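Local atomic coordinates of putative cathepsin d (Ixodes ricinus, PDB entry 5N7Q), a protein that probably cleaves peptide bonds within protein chains as a pepsin-family aspartic endopeptidase, and here holds the inhibitor pepstatin A. Residues Val17-Ile22 against Asp30-Phe35; Ile34-Ser39 against Ile225-Thr230; Ala40-Pro45 against Gly123-Ala128; Phe156-Asn161 against Gly170-Gly175; Tyr196-Val201 against Gly221-Ala226. All coordinates share one frame; numbering follows the deposited sequence.

In the fold
Interaction 1 comes first along the chain and closes a short hairpin turn between strands 17-24 and 29-36 of the N-terminal lobe. Strand 29-36 runs straight into interaction 2, whose partner lies 186 residues further on; this long loop brings the predicted catalytic D36 and D227 together and joins the two lobes. Interactions 3 and 4 are nested in that loop, one after the other: 40-45 returns to 123-128 inside the N-terminal lobe, and 156-161 pairs with 170-175 in the sheet between the lobes. Interaction 5 opens inside the same loop and ends on the stretch shared with interaction 2, in the C-terminal lobe. I34 O with L125 N ties interaction 3 to interactions 1 and 2.

Interaction 1 of 5, residues Val17-Ile22 against Asp30-Phe35; sequences VYYGPI and DFQVIF. Unlike the reference sequence in segment 17-22: V17 (reference Glu).
G20 and V33 form an antiparallel hydrogen-bonded pair in the beta hairpin of strands 17-24 and 29-36, whose second strand continues to the predicted catalytic D36 of the pepsin-like fold. The pair is bonded both ways: G20 N donates to V33 O at 2.9 Å with an N-H...O angle of 161°, and V33 N donates to G20 O. I22 and F31 repeat the pattern, with I22 N 3.0 Å from F31 O. Between them P21, which has no N-H, faces Q32 in a non-hydrogen-bonded pair, and its CA approaches F31 O at 3.3 Å. The segment axes run 139° apart, evidence of strong twist. Past Y19 and I34 the backbones part: Y18 O and F35 N stand 4.3 Å apart, and a water accepts from F35 N while donating only weakly to Y18 O.

The face bearing I22, F31 and V33 is apolar. With I22 CG1 set between its own backbone N and carbonyl carbon (chi1 66°), CG2 swings beside the N and touches V33 CG2 at 3.8 Å. The same methyl meets F35 CZ, also at 3.8 Å. L125 of strand 123-126 packs on I22, V33 and F35, continuing this surface. Because G20 has no side chain, the F35 ring can turn its edge to the G20 backbone, with CE1 4.0 Å from G20 N.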
# COMPACT_ATOMS: atom_id res chain seq x y z
N VAL A 17 -4.26 0.98 7.89
CA VAL A 17 -3.58 -0.18 7.33
C VAL A 17 -4.59 -1.27 7.00
O VAL A 17 -5.61 -1.44 7.69
CB VAL A 17 -2.49 -0.74 8.26
CG1 VAL A 17 -1.33 0.23 8.46
CG2 VAL A 17 -3.04 -1.09 9.62
N TYR A 18 -4.25 -2.05 5.98
CA TYR A 18 -5.03 -3.18 5.51
C TYR A 18 -4.12 -4.39 5.49
O TYR A 18 -2.95 -4.28 5.14
CB TYR A 18 -5.60 -2.88 4.11
CG TYR A 18 -6.55 -1.71 4.06
CD1 TYR A 18 -6.07 -0.40 4.06
CD2 TYR A 18 -7.92 -1.92 3.98
CE1 TYR A 18 -6.96 0.67 4.02
CE2 TYR A 18 -8.80 -0.84 3.93
CZ TYR A 18 -8.31 0.43 3.95
OH TYR A 18 -9.17 1.50 3.90
N TYR A 19 -4.64 -5.53 5.93
CA TYR A 19 -3.82 -6.74 5.99
C TYR A 19 -4.66 -7.97 5.84
O TYR A 19 -5.88 -7.96 6.11
CB TYR A 19 -3.02 -6.78 7.30
CG TYR A 19 -3.85 -6.48 8.51
CD1 TYR A 19 -4.06 -5.15 8.89
CD2 TYR A 19 -4.38 -7.50 9.32
CE1 TYR A 19 -4.81 -4.83 9.99
CE2 TYR A 19 -5.14 -7.17 10.45
CZ TYR A 19 -5.35 -5.83 10.76
OH TYR A 19 -6.06 -5.40 11.85
N GLY A 20 -4.02 -9.04 5.37
CA GLY A 20 -4.74 -10.28 5.10
C GLY A 20 -3.94 -11.52 5.44
O GLY A 20 -2.72 -11.46 5.64
N PRO A 21 -4.61 -12.65 5.49
CA PRO A 21 -3.96 -13.90 5.83
C PRO A 21 -3.12 -14.56 4.73
O PRO A 21 -3.48 -14.53 3.56
CB PRO A 21 -5.14 -14.80 6.19
CG PRO A 21 -6.22 -14.32 5.28
CD PRO A 21 -6.06 -12.83 5.31
N ILE A 22 -2.01 -15.15 5.16
CA ILE A 22 -1.22 -16.04 4.30
C ILE A 22 -0.78 -17.20 5.17
O ILE A 22 -0.86 -17.11 6.38
CB ILE A 22 0.01 -15.37 3.63
CG1 ILE A 22 1.10 -14.95 4.63
CG2 ILE A 22 -0.43 -14.19 2.76
CD1 ILE A 22 2.41 -14.49 4.01
N ASP A 30 0.38 -19.91 9.96
CA ASP A 30 -0.50 -18.79 9.56
C ASP A 30 0.02 -17.42 10.02
O ASP A 30 0.53 -17.27 11.12
CB ASP A 30 -1.89 -19.02 10.10
CG ASP A 30 -2.60 -20.20 9.47
OD1 ASP A 30 -2.37 -20.50 8.29
OD2 ASP A 30 -3.43 -20.82 10.18
N PHE A 31 -0.14 -16.42 9.15
CA PHE A 31 0.27 -15.03 9.42
C PHE A 31 -0.72 -14.06 8.83
O PHE A 31 -1.59 -14.43 8.02
CB PHE A 31 1.64 -14.75 8.78
CG PHE A 31 2.70 -15.73 9.21
CD1 PHE A 31 2.90 -16.94 8.55
CD2 PHE A 31 3.50 -15.43 10.30
CE1 PHE A 31 3.85 -17.84 9.01
CE2 PHE A 31 4.44 -16.32 10.75
CZ PHE A 31 4.62 -17.52 10.11
N GLN A 32 -0.57 -12.82 9.27
CA GLN A 32 -1.25 -11.66 8.66
C GLN A 32 -0.20 -10.75 8.09
O GLN A 32 0.79 -10.45 8.75
CB GLN A 32 -2.07 -10.92 9.69
CG GLN A 32 -3.17 -11.77 10.30
CD GLN A 32 -4.29 -12.05 9.35
OE1 GLN A 32 -4.52 -11.29 8.41
NE2 GLN A 32 -5.01 -13.16 9.57
N VAL A 33 -0.41 -10.27 6.87
CA VAL A 33 0.56 -9.37 6.23
C VAL A 33 -0.13 -8.22 5.54
O VAL A 33 -1.25 -8.34 5.10
CB VAL A 33 1.44 -10.11 5.18
CG1 VAL A 33 2.34 -11.11 5.87
CG2 VAL A 33 0.62 -10.81 4.10
N ILE A 34 0.57 -7.09 5.47
CA ILE A 34 0.12 -5.99 4.64
C ILE A 34 0.58 -6.30 3.21
O ILE A 34 1.75 -6.66 2.99
CB ILE A 34 0.53 -4.62 5.23
CG1 ILE A 34 0.04 -3.47 4.35
CG2 ILE A 34 2.03 -4.51 5.49
CD1 ILE A 34 -0.04 -2.17 5.11
N PHE A 35 -0.35 -6.15 2.27
CA PHE A 35 -0.07 -6.31 0.85
C PHE A 35 0.32 -4.95 0.31
O PHE A 35 -0.50 -4.05 0.27
CB PHE A 35 -1.28 -6.88 0.11
CG PHE A 35 -1.51 -8.35 0.43
CD1 PHE A 35 -2.12 -8.74 1.60
CD2 PHE A 35 -1.03 -9.35 -0.43
CE1 PHE A 35 -2.28 -10.07 1.92
CE2 PHE A 35 -1.21 -10.69 -0.11
CZ PHE A 35 -1.83 -11.06 1.07
O HOH W 1 -2.99 -5.41 2.70
O HOH W 2 -3.68 -18.37 6.53

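Interaction 2 of 5, residues Ile34-Ser39 against Ile225-Thr230; sequences IFDTGS and IADTGT
T37 and T228 exchange hydrogen bonds across the junction of the two lobes, the "fireman's grip" of pepsin-like peptidases. Each hydroxyl is held twice. T37 OG1 donates to A226 O at 2.8 Å and accepts from T228 N; T228 OG1 donates to F35 O at 2.7 Å and accepts from T37 N with an N-H...O angle of 163°. Both OG1 atoms lie between their own backbone N and carbonyl carbon, within reach of the opposite strand end. A226 O gains a second donor, a water that also bonds T37 O.

The carboxylates of D36 and D227, both predicted catalytic, are fixed from their own turns. D36 OD1 accepts from G38 N at 3.0 Å and D227 OD1 from G229 N at 2.9 Å, two Asx turns; S39 OG holds D36 OD2, and T230 OG1 holds D227 OD2. All four donors come from above the carboxylate planes. D36 OD1 and D227 OD2 also hydrogen-bond a modified side chain of the bound peptide. The planes are only 23° apart, with D36 OD1 2.9 Å from D227 OD1. Bonds from hydroxyls and turn amides thus hold both carboxylates nearly coplanar, their OD1 atoms tip to tip, where the inhibitor binds.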
# COMPACT_ATOMS: atom_id res chain seq x y z
N ILE A 34 0.57 -7.09 5.47
CA ILE A 34 0.12 -5.99 4.64
C ILE A 34 0.58 -6.30 3.21
O ILE A 34 1.75 -6.66 2.99
CB ILE A 34 0.53 -4.62 5.23
CG1 ILE A 34 0.04 -3.47 4.35
CG2 ILE A 34 2.03 -4.51 5.49
CD1 ILE A 34 -0.04 -2.17 5.11
N PHE A 35 -0.35 -6.15 2.27
CA PHE A 35 -0.07 -6.31 0.85
C PHE A 35 0.32 -4.95 0.31
O PHE A 35 -0.50 -4.05 0.27
CB PHE A 35 -1.28 -6.88 0.11
CG PHE A 35 -1.51 -8.35 0.43
CD1 PHE A 35 -2.12 -8.74 1.60
CD2 PHE A 35 -1.03 -9.35 -0.43
CE1 PHE A 35 -2.28 -10.07 1.92
CE2 PHE A 35 -1.21 -10.69 -0.11
CZ PHE A 35 -1.83 -11.06 1.07
N ASP A 36 1.60 -4.81 -0.06
CA ASP A 36 2.24 -3.51 -0.21
C ASP A 36 2.79 -3.33 -1.64
O ASP A 36 3.86 -3.85 -1.98
CB ASP A 36 3.41 -3.39 0.81
CG ASP A 36 4.22 -2.14 0.65
OD1 ASP A 36 3.64 -1.16 0.15
OD2 ASP A 36 5.37 -2.13 1.12
N THR A 37 2.06 -2.58 -2.47
CA THR A 37 2.55 -2.31 -3.83
C THR A 37 3.74 -1.36 -3.90
O THR A 37 4.26 -1.13 -4.99
CB THR A 37 1.43 -1.84 -4.76
OG1 THR A 37 0.88 -0.61 -4.26
CG2 THR A 37 0.33 -2.88 -4.89
N GLY A 38 4.17 -0.82 -2.75
CA GLY A 38 5.38 0.00 -2.65
C GLY A 38 6.66 -0.66 -2.23
O GLY A 38 7.63 0.02 -1.97
N SER A 39 6.67 -2.00 -2.19
CA SER A 39 7.87 -2.75 -1.90
C SER A 39 7.75 -4.12 -2.55
O SER A 39 6.67 -4.45 -3.03
CB SER A 39 8.12 -2.85 -0.40
OG SER A 39 7.18 -3.72 0.23
N ILE A 225 3.17 7.26 -7.77
CA ILE A 225 3.06 5.78 -7.64
C ILE A 225 1.74 5.43 -6.99
O ILE A 225 1.18 6.24 -6.23
CB ILE A 225 4.27 5.16 -6.85
CG1 ILE A 225 4.19 5.47 -5.34
CG2 ILE A 225 5.59 5.68 -7.45
CD1 ILE A 225 5.25 4.78 -4.50
N ALA A 226 1.26 4.23 -7.25
CA ALA A 226 0.09 3.68 -6.57
C ALA A 226 0.59 2.72 -5.49
O ALA A 226 1.18 1.71 -5.81
CB ALA A 226 -0.81 2.96 -7.54
N ASP A 227 0.41 3.08 -4.23
CA ASP A 227 1.01 2.33 -3.11
C ASP A 227 -0.00 1.96 -2.04
O ASP A 227 -0.34 2.77 -1.19
CB ASP A 227 2.14 3.12 -2.47
CG ASP A 227 2.86 2.34 -1.42
OD1 ASP A 227 2.56 1.14 -1.23
OD2 ASP A 227 3.77 2.92 -0.77
N THR A 228 -0.44 0.71 -2.09
CA THR A 228 -1.38 0.19 -1.10
C THR A 228 -0.85 0.19 0.34
O THR A 228 -1.63 0.09 1.27
CB THR A 228 -1.78 -1.25 -1.46
OG1 THR A 228 -0.61 -2.05 -1.54
CG2 THR A 228 -2.50 -1.32 -2.79
N GLY A 229 0.46 0.24 0.51
CA GLY A 229 1.09 0.25 1.82
C GLY A 229 1.34 1.64 2.39
O GLY A 229 2.05 1.76 3.41
N THR A 230 0.83 2.68 1.72
CA THR A 230 0.88 4.04 2.26
C THR A 230 -0.55 4.42 2.64
O THR A 230 -1.48 4.20 1.86
CB THR A 230 1.51 5.01 1.24
OG1 THR A 230 2.93 4.73 1.25
CG2 THR A 230 1.28 6.48 1.60
O HOH W 3 4.10 1.39 -6.08

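Interaction 3 of 5, residues Ala40-Pro45 against Gly123-Ala128; sequences ANLWLP and GILGLA
W43 and I124 meet where strand 42-45 runs antiparallel to strand 123-126. Since 123-126 also pairs in parallel with strand 29-36, it lies between two strands joined by the D36 turn, the psi motif of aspartic peptidases.

Among the backbone bonds, W43 N donates to I124 O at 3.0 Å, almost in line with the carbonyl (C=O...N 166°). G126 N reaches N41 O at 2.9 Å from well above the carbonyl plane, a sign that the pairing is distorted there, and I124 N to W43 O is weak at 3.3 Å. Beyond the N41 end a water donates to A40 O and G126 O.

One CH-pi contact stands out: G123 CA lies 3.9 Å from the centroid of the W43 six-membered ring, 13° off its normal.

The apolar contacts fall on both faces. I124 CG1 rests 3.8 Å from W43 CZ2, while on the other face L42 CD1 touches L125 CB at 3.9 Å.

W43 NE1 is hydrogen-bonded to Y79 OH. The indole is held by its N-H at one rim and by the G123 backbone beneath its face, a link that, by analogy with pepsin, probably ties the strand pair to the flap.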
# COMPACT_ATOMS: atom_id res chain seq x y z
N ALA A 40 8.85 -4.86 -2.61
CA ALA A 40 8.90 -6.12 -3.39
C ALA A 40 9.23 -7.37 -2.57
O ALA A 40 9.21 -8.47 -3.13
CB ALA A 40 9.84 -5.99 -4.58
N ASN A 41 9.48 -7.23 -1.28
CA ASN A 41 9.94 -8.35 -0.43
C ASN A 41 8.83 -8.87 0.46
O ASN A 41 7.97 -8.10 0.92
CB ASN A 41 11.11 -7.91 0.45
CG ASN A 41 12.37 -7.69 -0.35
OD1 ASN A 41 12.54 -6.64 -0.94
ND2 ASN A 41 13.23 -8.71 -0.41
N LEU A 42 8.87 -10.18 0.72
CA LEU A 42 8.05 -10.81 1.76
C LEU A 42 8.92 -11.04 2.99
O LEU A 42 10.03 -11.57 2.89
CB LEU A 42 7.54 -12.16 1.28
CG LEU A 42 6.78 -13.05 2.28
CD1 LEU A 42 5.54 -12.43 2.89
CD2 LEU A 42 6.47 -14.33 1.55
N TRP A 43 8.42 -10.65 4.16
CA TRP A 43 9.11 -11.03 5.41
C TRP A 43 8.12 -11.24 6.54
O TRP A 43 7.02 -10.71 6.53
CB TRP A 43 10.19 -10.02 5.82
CG TRP A 43 9.69 -8.64 6.14
CD1 TRP A 43 9.61 -7.57 5.27
CD2 TRP A 43 9.16 -8.19 7.38
NE1 TRP A 43 9.07 -6.49 5.90
CE2 TRP A 43 8.74 -6.85 7.19
CE3 TRP A 43 8.92 -8.80 8.62
CZ2 TRP A 43 8.19 -6.08 8.22
CZ3 TRP A 43 8.37 -8.03 9.64
CH2 TRP A 43 8.00 -6.70 9.42
N LEU A 44 8.56 -12.05 7.50
CA LEU A 44 7.79 -12.44 8.69
C LEU A 44 8.74 -12.51 9.88
O LEU A 44 9.95 -12.71 9.69
CB LEU A 44 7.13 -13.80 8.49
CG LEU A 44 6.03 -13.85 7.42
CD1 LEU A 44 5.71 -15.27 7.07
CD2 LEU A 44 4.81 -13.03 7.83
N PRO A 45 8.21 -12.37 11.11
CA PRO A 45 9.08 -12.54 12.29
C PRO A 45 9.61 -13.97 12.40
O PRO A 45 8.87 -14.90 12.16
CB PRO A 45 8.14 -12.23 13.47
CG PRO A 45 6.95 -11.52 12.85
CD PRO A 45 6.81 -12.17 11.52
N GLY A 123 3.92 -9.08 9.15
CA GLY A 123 4.94 -8.72 8.18
C GLY A 123 4.35 -8.09 6.96
O GLY A 123 3.19 -7.66 6.95
N ILE A 124 5.17 -8.01 5.92
CA ILE A 124 4.82 -7.28 4.71
C ILE A 124 5.02 -8.21 3.52
O ILE A 124 5.98 -8.95 3.49
CB ILE A 124 5.69 -6.02 4.52
CG1 ILE A 124 5.49 -5.07 5.72
CG2 ILE A 124 5.40 -5.36 3.16
CD1 ILE A 124 6.36 -3.83 5.72
N LEU A 125 4.08 -8.17 2.58
CA LEU A 125 4.18 -8.94 1.34
C LEU A 125 4.19 -7.92 0.21
O LEU A 125 3.14 -7.31 -0.15
CB LEU A 125 3.02 -9.94 1.20
CG LEU A 125 3.12 -10.97 0.06
CD1 LEU A 125 2.27 -12.21 0.38
CD2 LEU A 125 2.71 -10.36 -1.27
N GLY A 126 5.38 -7.70 -0.34
CA GLY A 126 5.53 -6.70 -1.39
C GLY A 126 5.02 -7.16 -2.74
O GLY A 126 5.20 -8.30 -3.13
N LEU A 127 4.37 -6.23 -3.45
CA LEU A 127 3.74 -6.43 -4.75
C LEU A 127 4.28 -5.49 -5.83
O LEU A 127 3.69 -5.39 -6.93
CB LEU A 127 2.22 -6.26 -4.62
CG LEU A 127 1.47 -7.31 -3.79
CD1 LEU A 127 0.05 -6.85 -3.57
CD2 LEU A 127 1.51 -8.67 -4.50
N ALA A 128 5.43 -4.87 -5.55
CA ALA A 128 6.11 -4.00 -6.51
C ALA A 128 6.91 -4.84 -7.49
O ALA A 128 6.91 -6.07 -7.43
CB ALA A 128 7.00 -3.00 -5.80
O HOH W 4 6.86 -10.37 -2.38

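Interaction 4 of 5, residues Phe156-Asn161 against Gly170-Gly175; sequences FSVYLN and GEVLFG. Unlike the reference sequence in segment 156-161: L160 (reference Arg).
V172 CG1 forms the apolar centre, 4.1 Å from F156 CD1 and 4.3 Å from V158 CG2. Within its own strand the same methyl sits over one face of the F174 ring, and F174 CD1 touches F156 CB at 4.0 Å. F156 CG lies between its backbone N and carbonyl carbon (chi1 59°), which lays the ring beside V172.

Strands 155-160 and 170-174 form a hairpin in the six-stranded sheet between the lobes. Their segment axes are 179° apart, and the backbone bonds are correspondingly regular: L173 N meets S157 O at 2.8 Å and 178°. G170, having no side chain, can bring its CA within 3.0 Å of Y159 O.

On the other face, a water donates to S157 O and, at 2.8 Å, to E171 OE2, which also has a weak bond to H181. The V172 face is thus wholly apolar, the other mixed, L173 and Y159 beside S157 and E171, while S157 O accepts both a strand N-H and the water.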
# COMPACT_ATOMS: atom_id res chain seq x y z
N PHE A 156 -3.33 -8.02 -10.81
CA PHE A 156 -4.04 -8.10 -9.55
C PHE A 156 -4.76 -6.78 -9.33
O PHE A 156 -4.29 -5.73 -9.76
CB PHE A 156 -3.14 -8.50 -8.37
CG PHE A 156 -1.99 -7.57 -8.10
CD1 PHE A 156 -2.15 -6.47 -7.27
CD2 PHE A 156 -0.75 -7.76 -8.71
CE1 PHE A 156 -1.10 -5.60 -7.03
CE2 PHE A 156 0.31 -6.88 -8.46
CZ PHE A 156 0.12 -5.80 -7.62
N SER A 157 -5.93 -6.87 -8.72
CA SER A 157 -6.80 -5.72 -8.55
C SER A 157 -7.18 -5.51 -7.08
O SER A 157 -7.49 -6.48 -6.39
CB SER A 157 -8.07 -5.90 -9.35
OG SER A 157 -7.76 -6.08 -10.72
N VAL A 158 -7.12 -4.27 -6.61
CA VAL A 158 -7.25 -3.96 -5.20
C VAL A 158 -8.47 -3.08 -4.89
O VAL A 158 -8.65 -2.02 -5.45
CB VAL A 158 -5.98 -3.27 -4.66
CG1 VAL A 158 -6.15 -2.98 -3.17
CG2 VAL A 158 -4.72 -4.10 -4.94
N TYR A 159 -9.33 -3.60 -4.02
CA TYR A 159 -10.44 -2.89 -3.42
C TYR A 159 -10.10 -2.60 -1.96
O TYR A 159 -9.77 -3.55 -1.22
CB TYR A 159 -11.71 -3.76 -3.50
CG TYR A 159 -12.83 -3.29 -2.60
CD1 TYR A 159 -13.37 -2.02 -2.74
CD2 TYR A 159 -13.30 -4.09 -1.57
CE1 TYR A 159 -14.34 -1.55 -1.88
CE2 TYR A 159 -14.31 -3.65 -0.72
CZ TYR A 159 -14.83 -2.38 -0.89
OH TYR A 159 -15.81 -1.92 -0.02
N LEU A 160 -10.21 -1.33 -1.54
CA LEU A 160 -10.06 -0.92 -0.15
C LEU A 160 -11.34 -0.24 0.29
O LEU A 160 -11.75 0.73 -0.31
CB LEU A 160 -8.88 0.01 0.03
CG LEU A 160 -7.52 -0.50 -0.47
CD1 LEU A 160 -6.45 0.56 -0.26
CD2 LEU A 160 -7.09 -1.81 0.19
N ASN A 161 -11.98 -0.80 1.32
CA ASN A 161 -13.13 -0.18 1.93
C ASN A 161 -12.66 0.97 2.81
O ASN A 161 -11.76 0.79 3.64
CB ASN A 161 -13.87 -1.21 2.75
CG ASN A 161 -15.30 -0.78 3.09
OD1 ASN A 161 -15.63 0.42 3.15
ND2 ASN A 161 -16.15 -1.77 3.34
N GLY A 170 -11.56 -5.10 2.50
CA GLY A 170 -10.94 -4.95 1.19
C GLY A 170 -10.61 -6.29 0.59
O GLY A 170 -10.87 -7.32 1.20
N GLU A 171 -9.99 -6.27 -0.57
CA GLU A 171 -9.61 -7.47 -1.30
C GLU A 171 -8.44 -7.18 -2.19
O GLU A 171 -8.44 -6.17 -2.87
CB GLU A 171 -10.77 -7.98 -2.15
CG GLU A 171 -10.44 -9.14 -3.06
CD GLU A 171 -11.63 -9.59 -3.87
OE1 GLU A 171 -12.36 -10.45 -3.33
OE2 GLU A 171 -11.88 -9.05 -4.98
N VAL A 172 -7.48 -8.11 -2.23
CA VAL A 172 -6.55 -8.17 -3.35
C VAL A 172 -6.95 -9.36 -4.20
O VAL A 172 -6.92 -10.48 -3.70
CB VAL A 172 -5.07 -8.28 -2.91
CG1 VAL A 172 -4.19 -8.25 -4.14
CG2 VAL A 172 -4.66 -7.15 -1.95
N LEU A 173 -7.34 -9.13 -5.45
CA LEU A 173 -7.73 -10.21 -6.34
C LEU A 173 -6.58 -10.56 -7.24
O LEU A 173 -6.23 -9.81 -8.15
CB LEU A 173 -8.96 -9.82 -7.16
CG LEU A 173 -9.48 -10.90 -8.11
CD1 LEU A 173 -9.96 -12.11 -7.34
CD2 LEU A 173 -10.65 -10.32 -8.89
N PHE A 174 -5.97 -11.72 -6.99
CA PHE A 174 -4.85 -12.17 -7.82
C PHE A 174 -5.34 -12.87 -9.09
O PHE A 174 -6.03 -13.88 -8.99
CB PHE A 174 -3.94 -13.09 -7.00
CG PHE A 174 -3.21 -12.37 -5.89
CD1 PHE A 174 -2.05 -11.69 -6.17
CD2 PHE A 174 -3.70 -12.33 -4.61
CE1 PHE A 174 -1.38 -10.98 -5.18
CE2 PHE A 174 -3.03 -11.63 -3.60
CZ PHE A 174 -1.87 -10.97 -3.89
N GLY A 175 -4.99 -12.32 -10.25
CA GLY A 175 -5.36 -12.96 -11.52
C GLY A 175 -6.72 -12.56 -12.04
O GLY A 175 -7.30 -13.25 -12.87
O HOH W 5 -10.55 -6.88 -6.12

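Interaction 5 of 5, residues Tyr196-Val201 against Gly221-Ala226; sequences YWQFHV and GCEAIA
V201 N donates to C222 O at 2.8 Å, nearly straight at 168°, and C222 N returns to V201 O. F199 and A224 pair in the same way, with A224 N meeting F199 O almost end-on to the carbonyl (C=O...N 172°). W197 O then takes A226 N at 3.0 Å, while W197 N donates to the water that A226 O shares.

These antiparallel strands, 198-206 and 222-226, belong to the C-terminal lobe of the pepsin fold; 222-226 leads directly to D227, and the C222-C218 disulfide ties down its start.

On one face V201 CG2 packs 3.6 Å from A224 CB, V201 CB touches C222 SG, and the F199 ring lies with a face over A224 O. The opposite face carries I225, whose CG1 stands between N and the carbonyl carbon (chi1 73°). That torsion lifts CD1 over the Y196 ring, a CH-pi contact 4.1 Å from the centroid, while CG2 presses on Y196 CB at 3.5 Å. Y196 OH hydrogen-bonds the backbone of the bound peptide. In one of two E223 conformers, and so less certain, Q198 NE2 donates to E223 OE1 at 2.9 Å, and T192 OG1 bonds the same oxygen.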
# COMPACT_ATOMS: atom_id res chain seq x y z
N TYR A 196 8.67 0.90 -8.35
CA TYR A 196 7.31 1.15 -7.90
C TYR A 196 6.37 1.00 -9.09
O TYR A 196 6.80 0.93 -10.26
CB TYR A 196 7.16 2.55 -7.30
CG TYR A 196 8.14 2.91 -6.19
CD1 TYR A 196 8.19 2.20 -5.01
CD2 TYR A 196 8.94 4.05 -6.30
CE1 TYR A 196 9.07 2.54 -3.99
CE2 TYR A 196 9.81 4.42 -5.28
CZ TYR A 196 9.87 3.66 -4.12
OH TYR A 196 10.75 4.04 -3.11
N TRP A 197 5.09 0.99 -8.79
CA TRP A 197 4.05 1.12 -9.80
C TRP A 197 3.88 2.60 -10.12
O TRP A 197 3.03 3.28 -9.54
CB TRP A 197 2.76 0.48 -9.31
CG TRP A 197 2.82 -1.02 -9.35
CD1 TRP A 197 3.19 -1.87 -8.32
CD2 TRP A 197 2.48 -1.85 -10.46
NE1 TRP A 197 3.10 -3.17 -8.76
CE2 TRP A 197 2.64 -3.18 -10.05
CE3 TRP A 197 2.01 -1.60 -11.76
CZ2 TRP A 197 2.37 -4.26 -10.89
CZ3 TRP A 197 1.76 -2.63 -12.59
CH2 TRP A 197 1.91 -3.97 -12.14
N GLN A 198 4.79 3.11 -10.95
CA GLN A 198 5.00 4.54 -11.17
C GLN A 198 4.47 4.98 -12.53
O GLN A 198 4.57 4.23 -13.51
CB GLN A 198 6.49 4.85 -11.06
CG GLN A 198 6.86 6.33 -11.03
CD GLN A 198 8.31 6.55 -10.66
OE1 GLN A 198 8.87 5.84 -9.80
NE2 GLN A 198 8.93 7.52 -11.30
N PHE A 199 3.93 6.19 -12.58
CA PHE A 199 3.32 6.73 -13.80
C PHE A 199 3.27 8.24 -13.76
O PHE A 199 3.53 8.85 -12.72
CB PHE A 199 1.90 6.14 -13.99
CG PHE A 199 1.05 6.24 -12.77
CD1 PHE A 199 0.29 7.38 -12.52
CD2 PHE A 199 1.06 5.24 -11.81
CE1 PHE A 199 -0.46 7.50 -11.36
CE2 PHE A 199 0.30 5.35 -10.66
CZ PHE A 199 -0.45 6.48 -10.42
N HIS A 200 2.90 8.81 -14.90
CA HIS A 200 2.78 10.27 -15.05
C HIS A 200 1.38 10.75 -14.70
O HIS A 200 0.36 10.16 -15.08
CB HIS A 200 3.13 10.64 -16.49
CG HIS A 200 3.08 12.11 -16.76
ND1 HIS A 200 4.04 12.98 -16.31
CD2 HIS A 200 2.18 12.85 -17.45
CE1 HIS A 200 3.73 14.21 -16.70
NE2 HIS A 200 2.60 14.16 -17.38
N VAL A 201 1.34 11.85 -13.93
CA VAL A 201 0.12 12.58 -13.59
C VAL A 201 0.12 13.94 -14.31
O VAL A 201 1.17 14.60 -14.38
CB VAL A 201 0.01 12.74 -12.06
CG1 VAL A 201 -1.09 13.71 -11.67
CG2 VAL A 201 -0.19 11.36 -11.42
N GLY A 221 2.83 18.90 -14.92
CA GLY A 221 2.88 17.45 -14.86
C GLY A 221 3.83 16.97 -13.79
O GLY A 221 4.75 17.68 -13.37
N CYS A 222 3.66 15.72 -13.38
CA CYS A 222 4.47 15.17 -12.30
C CYS A 222 4.40 13.66 -12.35
O CYS A 222 3.66 13.11 -13.15
CB CYS A 222 3.98 15.70 -10.93
SG CYS A 222 2.23 15.46 -10.64
N GLU A 223 5.19 13.01 -11.49
CA GLU A 223 5.27 11.54 -11.40
C GLU A 223 4.57 11.13 -10.10
O GLU A 223 4.56 11.88 -9.11
CB GLU A 223 6.73 11.01 -11.40
CG GLU A 223 7.53 11.01 -12.73
CD GLU A 223 7.19 9.88 -13.73
OE1 GLU A 223 7.70 8.69 -13.64
OE2 GLU A 223 6.47 10.24 -14.70
N ALA A 224 3.99 9.93 -10.09
CA ALA A 224 3.31 9.37 -8.94
C ALA A 224 3.47 7.86 -8.92
O ALA A 224 3.80 7.24 -9.92
CB ALA A 224 1.82 9.70 -8.98
N ILE A 225 3.17 7.26 -7.77
CA ILE A 225 3.06 5.78 -7.64
C ILE A 225 1.74 5.43 -6.99
O ILE A 225 1.18 6.24 -6.23
CB ILE A 225 4.27 5.16 -6.85
CG1 ILE A 225 4.19 5.47 -5.34
CG2 ILE A 225 5.59 5.68 -7.45
CD1 ILE A 225 5.25 4.78 -4.50
N ALA A 226 1.26 4.23 -7.25
CA ALA A 226 0.09 3.68 -6.57
C ALA A 226 0.59 2.72 -5.49
O ALA A 226 1.18 1.71 -5.81
CB ALA A 226 -0.81 2.96 -7.54
O HOH W 3 4.10 1.39 -6.08